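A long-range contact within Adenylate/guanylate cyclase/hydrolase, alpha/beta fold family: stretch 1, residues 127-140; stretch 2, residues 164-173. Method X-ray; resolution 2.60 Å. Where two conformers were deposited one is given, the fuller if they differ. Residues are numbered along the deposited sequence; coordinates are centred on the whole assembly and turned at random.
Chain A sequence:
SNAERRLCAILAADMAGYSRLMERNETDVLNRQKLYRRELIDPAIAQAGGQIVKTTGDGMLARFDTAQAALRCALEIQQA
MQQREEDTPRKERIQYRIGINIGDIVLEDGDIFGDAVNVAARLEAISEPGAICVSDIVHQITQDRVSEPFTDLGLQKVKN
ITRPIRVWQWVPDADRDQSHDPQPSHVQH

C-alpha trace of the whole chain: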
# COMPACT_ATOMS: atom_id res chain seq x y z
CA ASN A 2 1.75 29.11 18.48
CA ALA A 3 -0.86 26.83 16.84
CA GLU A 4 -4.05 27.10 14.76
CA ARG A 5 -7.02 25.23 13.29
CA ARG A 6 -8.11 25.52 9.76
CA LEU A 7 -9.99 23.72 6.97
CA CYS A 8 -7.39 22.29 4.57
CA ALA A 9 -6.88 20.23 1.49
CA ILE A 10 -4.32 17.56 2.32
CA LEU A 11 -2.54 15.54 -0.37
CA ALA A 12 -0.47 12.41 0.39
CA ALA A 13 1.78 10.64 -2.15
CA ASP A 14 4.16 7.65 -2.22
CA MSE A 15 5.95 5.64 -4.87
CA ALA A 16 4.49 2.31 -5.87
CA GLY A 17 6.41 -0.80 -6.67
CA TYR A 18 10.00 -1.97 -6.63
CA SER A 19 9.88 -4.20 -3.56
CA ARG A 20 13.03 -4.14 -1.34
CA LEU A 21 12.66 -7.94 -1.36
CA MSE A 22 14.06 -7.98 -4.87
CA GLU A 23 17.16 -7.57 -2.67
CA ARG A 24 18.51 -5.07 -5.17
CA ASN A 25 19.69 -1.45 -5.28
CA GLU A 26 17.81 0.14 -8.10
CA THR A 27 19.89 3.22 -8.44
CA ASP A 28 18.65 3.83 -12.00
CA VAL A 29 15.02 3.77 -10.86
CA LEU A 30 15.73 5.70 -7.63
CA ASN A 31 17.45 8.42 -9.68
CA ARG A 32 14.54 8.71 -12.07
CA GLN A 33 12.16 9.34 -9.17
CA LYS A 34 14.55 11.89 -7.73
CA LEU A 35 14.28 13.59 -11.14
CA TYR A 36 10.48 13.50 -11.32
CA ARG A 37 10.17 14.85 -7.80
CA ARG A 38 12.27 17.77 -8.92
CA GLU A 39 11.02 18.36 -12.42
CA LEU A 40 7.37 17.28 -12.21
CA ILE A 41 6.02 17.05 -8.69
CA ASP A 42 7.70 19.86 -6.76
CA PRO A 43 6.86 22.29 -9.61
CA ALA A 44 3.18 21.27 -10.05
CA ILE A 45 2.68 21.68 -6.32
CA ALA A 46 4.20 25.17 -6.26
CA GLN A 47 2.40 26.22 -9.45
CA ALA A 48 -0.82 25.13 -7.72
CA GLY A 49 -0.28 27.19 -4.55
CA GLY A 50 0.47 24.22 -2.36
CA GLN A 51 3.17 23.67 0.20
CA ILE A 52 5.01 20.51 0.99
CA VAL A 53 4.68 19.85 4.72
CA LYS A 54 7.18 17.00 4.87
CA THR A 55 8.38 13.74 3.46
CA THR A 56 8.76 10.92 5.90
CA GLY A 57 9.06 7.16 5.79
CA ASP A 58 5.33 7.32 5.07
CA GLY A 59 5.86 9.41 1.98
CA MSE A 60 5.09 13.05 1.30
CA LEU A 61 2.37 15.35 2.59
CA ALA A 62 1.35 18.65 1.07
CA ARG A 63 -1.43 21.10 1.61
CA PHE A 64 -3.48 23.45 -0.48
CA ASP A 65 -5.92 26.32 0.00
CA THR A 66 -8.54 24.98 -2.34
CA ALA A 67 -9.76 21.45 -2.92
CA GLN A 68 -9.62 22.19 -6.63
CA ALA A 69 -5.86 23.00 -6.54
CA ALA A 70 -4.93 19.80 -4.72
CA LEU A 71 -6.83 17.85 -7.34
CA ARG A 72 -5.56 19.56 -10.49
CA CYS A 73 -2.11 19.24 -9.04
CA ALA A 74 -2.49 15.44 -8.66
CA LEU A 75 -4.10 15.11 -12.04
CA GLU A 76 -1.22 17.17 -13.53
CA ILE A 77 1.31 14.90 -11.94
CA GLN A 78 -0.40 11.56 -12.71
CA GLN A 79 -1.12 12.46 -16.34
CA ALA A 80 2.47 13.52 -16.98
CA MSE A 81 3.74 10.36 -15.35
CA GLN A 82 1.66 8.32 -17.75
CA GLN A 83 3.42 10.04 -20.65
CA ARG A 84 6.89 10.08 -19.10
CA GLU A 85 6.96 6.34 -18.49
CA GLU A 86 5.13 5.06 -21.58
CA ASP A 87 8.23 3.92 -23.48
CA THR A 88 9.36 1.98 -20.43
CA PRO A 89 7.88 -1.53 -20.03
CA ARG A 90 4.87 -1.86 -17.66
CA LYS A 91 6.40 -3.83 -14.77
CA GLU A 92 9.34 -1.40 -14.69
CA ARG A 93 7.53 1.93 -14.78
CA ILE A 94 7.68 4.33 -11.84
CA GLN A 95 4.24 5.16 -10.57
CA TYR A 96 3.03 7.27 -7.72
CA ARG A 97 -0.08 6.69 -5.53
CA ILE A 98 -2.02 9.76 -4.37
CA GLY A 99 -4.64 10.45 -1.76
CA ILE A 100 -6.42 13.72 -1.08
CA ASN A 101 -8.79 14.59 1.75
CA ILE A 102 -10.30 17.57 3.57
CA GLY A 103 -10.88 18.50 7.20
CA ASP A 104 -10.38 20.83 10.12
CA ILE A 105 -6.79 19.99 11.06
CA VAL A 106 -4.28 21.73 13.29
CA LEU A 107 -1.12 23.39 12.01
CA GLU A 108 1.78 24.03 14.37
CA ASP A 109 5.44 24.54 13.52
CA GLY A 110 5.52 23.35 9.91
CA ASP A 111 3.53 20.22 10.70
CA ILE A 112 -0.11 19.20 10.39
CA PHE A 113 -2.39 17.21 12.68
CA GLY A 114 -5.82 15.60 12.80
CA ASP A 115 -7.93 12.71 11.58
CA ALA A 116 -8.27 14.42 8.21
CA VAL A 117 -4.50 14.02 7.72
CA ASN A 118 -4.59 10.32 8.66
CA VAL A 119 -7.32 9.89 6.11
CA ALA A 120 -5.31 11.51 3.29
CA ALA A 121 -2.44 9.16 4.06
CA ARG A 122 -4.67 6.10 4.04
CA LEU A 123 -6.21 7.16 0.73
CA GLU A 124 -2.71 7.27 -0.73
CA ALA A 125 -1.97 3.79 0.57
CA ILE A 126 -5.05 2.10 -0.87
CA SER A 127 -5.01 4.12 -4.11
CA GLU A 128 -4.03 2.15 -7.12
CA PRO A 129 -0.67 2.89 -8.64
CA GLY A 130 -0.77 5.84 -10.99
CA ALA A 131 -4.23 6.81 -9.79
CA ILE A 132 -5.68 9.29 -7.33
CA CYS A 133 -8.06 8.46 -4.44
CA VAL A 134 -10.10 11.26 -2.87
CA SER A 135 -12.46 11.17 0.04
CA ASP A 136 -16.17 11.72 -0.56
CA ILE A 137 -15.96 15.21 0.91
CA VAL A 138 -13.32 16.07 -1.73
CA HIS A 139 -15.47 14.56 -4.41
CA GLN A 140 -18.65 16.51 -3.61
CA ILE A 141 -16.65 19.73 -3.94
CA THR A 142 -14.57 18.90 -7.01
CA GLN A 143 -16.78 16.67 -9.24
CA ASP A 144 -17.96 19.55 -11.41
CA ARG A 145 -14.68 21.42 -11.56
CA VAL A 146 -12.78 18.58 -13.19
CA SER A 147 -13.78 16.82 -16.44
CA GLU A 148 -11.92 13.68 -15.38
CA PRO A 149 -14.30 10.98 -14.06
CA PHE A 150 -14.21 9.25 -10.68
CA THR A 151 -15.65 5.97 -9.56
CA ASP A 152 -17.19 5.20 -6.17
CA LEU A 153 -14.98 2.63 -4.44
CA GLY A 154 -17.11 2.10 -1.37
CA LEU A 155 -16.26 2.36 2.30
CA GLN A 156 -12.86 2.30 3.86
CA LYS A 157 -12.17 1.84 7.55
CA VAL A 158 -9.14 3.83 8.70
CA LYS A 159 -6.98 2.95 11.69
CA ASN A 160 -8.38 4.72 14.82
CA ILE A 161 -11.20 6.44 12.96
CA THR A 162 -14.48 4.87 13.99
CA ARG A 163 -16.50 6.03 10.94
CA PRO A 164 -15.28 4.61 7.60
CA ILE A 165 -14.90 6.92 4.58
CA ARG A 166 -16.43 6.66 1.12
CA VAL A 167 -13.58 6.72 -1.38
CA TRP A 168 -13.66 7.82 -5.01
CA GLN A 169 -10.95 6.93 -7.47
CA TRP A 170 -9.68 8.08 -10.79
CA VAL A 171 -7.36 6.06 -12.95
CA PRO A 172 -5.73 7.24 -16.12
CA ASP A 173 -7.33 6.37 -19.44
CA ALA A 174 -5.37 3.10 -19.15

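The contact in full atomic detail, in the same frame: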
# COMPACT_ATOMS: atom_id res chain seq x y z
N SER A 127 -4.86 3.69 -2.72
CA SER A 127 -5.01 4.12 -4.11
C SER A 127 -4.30 3.18 -5.06
O SER A 127 -3.26 2.66 -4.73
CB SER A 127 -4.42 5.51 -4.29
OG SER A 127 -4.37 5.85 -5.66
N GLU A 128 -4.83 2.97 -6.25
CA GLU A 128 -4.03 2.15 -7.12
C GLU A 128 -2.91 2.92 -7.78
O GLU A 128 -2.95 4.13 -7.87
CB GLU A 128 -4.83 1.22 -8.03
CG GLU A 128 -5.56 1.79 -9.20
CD GLU A 128 -6.49 0.72 -9.78
OE1 GLU A 128 -6.87 -0.21 -9.02
OE2 GLU A 128 -6.83 0.79 -10.98
N PRO A 129 -1.86 2.21 -8.16
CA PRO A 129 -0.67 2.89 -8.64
C PRO A 129 -1.01 3.69 -9.87
O PRO A 129 -1.72 3.20 -10.75
CB PRO A 129 0.26 1.75 -8.99
CG PRO A 129 -0.18 0.62 -8.08
CD PRO A 129 -1.67 0.75 -8.07
N GLY A 130 -0.53 4.93 -9.90
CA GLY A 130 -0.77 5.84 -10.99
C GLY A 130 -2.10 6.57 -10.93
O GLY A 130 -2.37 7.37 -11.79
N ALA A 131 -2.90 6.29 -9.91
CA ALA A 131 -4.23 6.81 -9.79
C ALA A 131 -4.28 7.84 -8.69
O ALA A 131 -3.26 8.18 -8.14
CB ALA A 131 -5.21 5.67 -9.48
N ILE A 132 -5.47 8.33 -8.38
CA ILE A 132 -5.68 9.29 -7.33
C ILE A 132 -6.94 8.89 -6.58
O ILE A 132 -7.98 8.71 -7.19
CB ILE A 132 -5.99 10.66 -7.90
CG1 ILE A 132 -4.93 11.12 -8.88
CG2 ILE A 132 -6.12 11.65 -6.78
CD1 ILE A 132 -5.20 12.49 -9.43
N CYS A 133 -6.87 8.74 -5.26
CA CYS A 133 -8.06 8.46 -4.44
C CYS A 133 -8.41 9.68 -3.61
O CYS A 133 -7.54 10.26 -2.97
CB CYS A 133 -7.84 7.27 -3.53
SG CYS A 133 -8.05 5.70 -4.35
N VAL A 134 -9.67 10.08 -3.64
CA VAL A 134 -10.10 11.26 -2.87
C VAL A 134 -11.26 10.88 -1.97
O VAL A 134 -12.06 10.00 -2.30
CB VAL A 134 -10.53 12.39 -3.79
CG1 VAL A 134 -9.60 12.42 -4.99
CG2 VAL A 134 -11.99 12.19 -4.24
N SER A 135 -11.35 11.50 -0.82
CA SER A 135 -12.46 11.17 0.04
C SER A 135 -13.71 11.72 -0.62
O SER A 135 -13.63 12.52 -1.58
CB SER A 135 -12.28 11.80 1.41
OG SER A 135 -12.41 13.21 1.30
N ASP A 136 -14.86 11.30 -0.10
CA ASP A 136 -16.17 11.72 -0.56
C ASP A 136 -16.36 13.21 -0.38
O ASP A 136 -16.96 13.86 -1.23
CB ASP A 136 -17.26 10.96 0.19
CG ASP A 136 -18.63 11.22 -0.37
OD1 ASP A 136 -18.79 11.08 -1.59
OD2 ASP A 136 -19.56 11.56 0.39
N ILE A 137 -15.88 13.76 0.73
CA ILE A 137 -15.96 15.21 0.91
C ILE A 137 -15.26 15.88 -0.28
O ILE A 137 -15.79 16.86 -0.83
CB ILE A 137 -15.22 15.68 2.16
CG1 ILE A 137 -15.80 15.11 3.41
CG2 ILE A 137 -15.33 17.14 2.31
CD1 ILE A 137 -14.81 15.31 4.55
N VAL A 138 -14.08 15.39 -0.66
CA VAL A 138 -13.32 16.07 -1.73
C VAL A 138 -14.12 15.97 -3.00
O VAL A 138 -14.23 16.92 -3.77
CB VAL A 138 -11.91 15.50 -1.97
CG1 VAL A 138 -11.41 15.90 -3.33
CG2 VAL A 138 -10.94 15.99 -0.91
N HIS A 139 -14.72 14.81 -3.19
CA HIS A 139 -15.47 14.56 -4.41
C HIS A 139 -16.69 15.45 -4.58
O HIS A 139 -16.97 15.88 -5.69
CB HIS A 139 -15.90 13.11 -4.52
CG HIS A 139 -16.53 12.80 -5.83
ND1 HIS A 139 -17.90 12.64 -5.98
CD2 HIS A 139 -16.01 12.66 -7.06
CE1 HIS A 139 -18.17 12.39 -7.24
NE2 HIS A 139 -17.04 12.40 -7.93
N GLN A 140 -17.42 15.73 -3.50
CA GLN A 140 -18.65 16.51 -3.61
C GLN A 140 -18.31 17.93 -4.00
O GLN A 140 -19.11 18.62 -4.63
CB GLN A 140 -19.46 16.49 -2.31
CG GLN A 140 -19.82 15.12 -1.81
CD GLN A 140 -20.85 15.14 -0.69
OE1 GLN A 140 -20.63 14.55 0.36
NE2 GLN A 140 -21.98 15.84 -0.92
N PRO A 164 -15.90 4.81 8.91
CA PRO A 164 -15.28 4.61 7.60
C PRO A 164 -15.58 5.73 6.59
O PRO A 164 -16.53 6.49 6.77
CB PRO A 164 -15.91 3.30 7.12
CG PRO A 164 -17.13 3.13 7.94
CD PRO A 164 -16.77 3.68 9.28
N ILE A 165 -14.77 5.83 5.54
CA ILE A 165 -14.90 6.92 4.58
C ILE A 165 -15.24 6.35 3.22
O ILE A 165 -14.76 5.30 2.85
CB ILE A 165 -13.57 7.72 4.48
CG1 ILE A 165 -13.50 8.75 5.60
CG2 ILE A 165 -13.47 8.47 3.19
CD1 ILE A 165 -13.08 8.20 6.89
N ARG A 166 -16.09 7.05 2.47
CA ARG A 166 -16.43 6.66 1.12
C ARG A 166 -15.35 7.24 0.20
O ARG A 166 -15.07 8.43 0.24
CB ARG A 166 -17.84 7.13 0.73
CG ARG A 166 -18.21 6.91 -0.74
CD ARG A 166 -19.75 6.73 -0.99
NE ARG A 166 -20.15 5.32 -1.05
CZ ARG A 166 -20.81 4.69 -0.08
NH1 ARG A 166 -21.17 5.36 1.01
NH2 ARG A 166 -21.13 3.41 -0.20
N VAL A 167 -14.74 6.38 -0.59
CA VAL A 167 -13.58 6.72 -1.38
C VAL A 167 -13.86 6.66 -2.88
O VAL A 167 -14.41 5.68 -3.40
CB VAL A 167 -12.41 5.78 -0.99
CG1 VAL A 167 -11.23 5.91 -1.92
CG2 VAL A 167 -12.00 6.04 0.47
N TRP A 168 -13.48 7.73 -3.57
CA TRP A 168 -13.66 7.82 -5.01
C TRP A 168 -12.29 7.76 -5.64
O TRP A 168 -11.32 8.31 -5.11
CB TRP A 168 -14.32 9.13 -5.36
CG TRP A 168 -15.68 9.25 -4.81
CD1 TRP A 168 -16.03 9.54 -3.53
CD2 TRP A 168 -16.90 9.06 -5.52
NE1 TRP A 168 -17.39 9.55 -3.39
CE2 TRP A 168 -17.95 9.25 -4.60
CE3 TRP A 168 -17.21 8.76 -6.86
CZ2 TRP A 168 -19.30 9.14 -4.97
CZ3 TRP A 168 -18.53 8.65 -7.23
CH2 TRP A 168 -19.57 8.84 -6.29
N GLN A 169 -12.22 7.12 -6.80
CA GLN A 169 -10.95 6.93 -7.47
C GLN A 169 -10.98 7.26 -8.94
O GLN A 169 -11.93 7.00 -9.66
CB GLN A 169 -10.48 5.48 -7.31
CG GLN A 169 -9.10 5.22 -7.89
CD GLN A 169 -8.67 3.80 -7.69
OE1 GLN A 169 -9.22 2.89 -8.30
NE2 GLN A 169 -7.69 3.58 -6.82
N TRP A 170 -9.88 7.82 -9.39
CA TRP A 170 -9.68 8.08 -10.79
C TRP A 170 -8.43 7.34 -11.23
O TRP A 170 -7.41 7.37 -10.54
CB TRP A 170 -9.49 9.56 -10.99
CG TRP A 170 -8.99 9.90 -12.34
CD1 TRP A 170 -9.73 10.19 -13.45
CD2 TRP A 170 -7.63 10.02 -12.73
NE1 TRP A 170 -8.91 10.46 -14.51
CE2 TRP A 170 -7.61 10.37 -14.09
CE3 TRP A 170 -6.42 9.88 -12.05
CZ2 TRP A 170 -6.44 10.57 -14.78
CZ3 TRP A 170 -5.28 10.06 -12.72
CH2 TRP A 170 -5.29 10.41 -14.08
N VAL A 171 -8.53 6.66 -12.35
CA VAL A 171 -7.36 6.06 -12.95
C VAL A 171 -7.20 6.65 -14.31
O VAL A 171 -8.16 7.07 -14.93
CB VAL A 171 -7.47 4.53 -13.11
CG1 VAL A 171 -7.93 3.91 -11.81
CG2 VAL A 171 -8.40 4.18 -14.25
N PRO A 172 -5.97 6.71 -14.79
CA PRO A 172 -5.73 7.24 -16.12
C PRO A 172 -6.41 6.39 -17.17
O PRO A 172 -6.74 5.22 -16.90
CB PRO A 172 -4.22 7.19 -16.27
CG PRO A 172 -3.73 6.42 -15.08
CD PRO A 172 -4.73 6.51 -14.02
N ASP A 173 -6.61 6.99 -18.34
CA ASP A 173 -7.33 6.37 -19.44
C ASP A 173 -6.97 4.90 -19.63
O ASP A 173 -7.75 4.14 -20.19
CB ASP A 173 -7.10 7.17 -20.72
CG ASP A 173 -7.88 8.50 -20.75
OD1 ASP A 173 -8.79 8.65 -21.60
OD2 ASP A 173 -7.59 9.40 -19.94

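How do the backbones satisfy one another? Strand 132-135 and the strand that ends at Trp170 run antiparallel, and two residue pairs close their hydrogen bonds in both directions. Ile132 N gives to Trp170 O at 3.1 Å and Trp170 N to Ile132 O at 3.0 Å; Val134 N gives to Trp168 O at 2.8 Å and Trp168 N to Val134 O at 3.0 Å. Between them, Cys133 lies opposite Gln169, and there the contacts are CA-H...O, with Cys133 CA 3.3 Å from Trp168 O.

What happens where the strand becomes a helix? Asp136 N reaches Arg166 O at 2.9 Å, but the bent geometry makes this bond weak. Ser135 caps the helix, its OG accepting weakly from Val138 N at 3.4 Å.

What holds the Trp168 side chain? Its indole donor is satisfied by a carboxylate: Trp168 NE1 gives to Asp136 OD1 at 2.7 Å, at the ring edge. One face carries His139, whose ring stacks nearly parallel on the six-membered ring of Trp168, centroids 3.9 Å apart.

What supports the other end? The turn from Glu128 to Ala131 is closed by Ala131 N giving to Glu128 O at 3.0 Å; Ser127 OG gives to the same oxygen at 3.1 Å. Beyond it, Ile132 CG1 packs 3.7 Å from Trp170 CE3, an apolar contact beside the paired backbones.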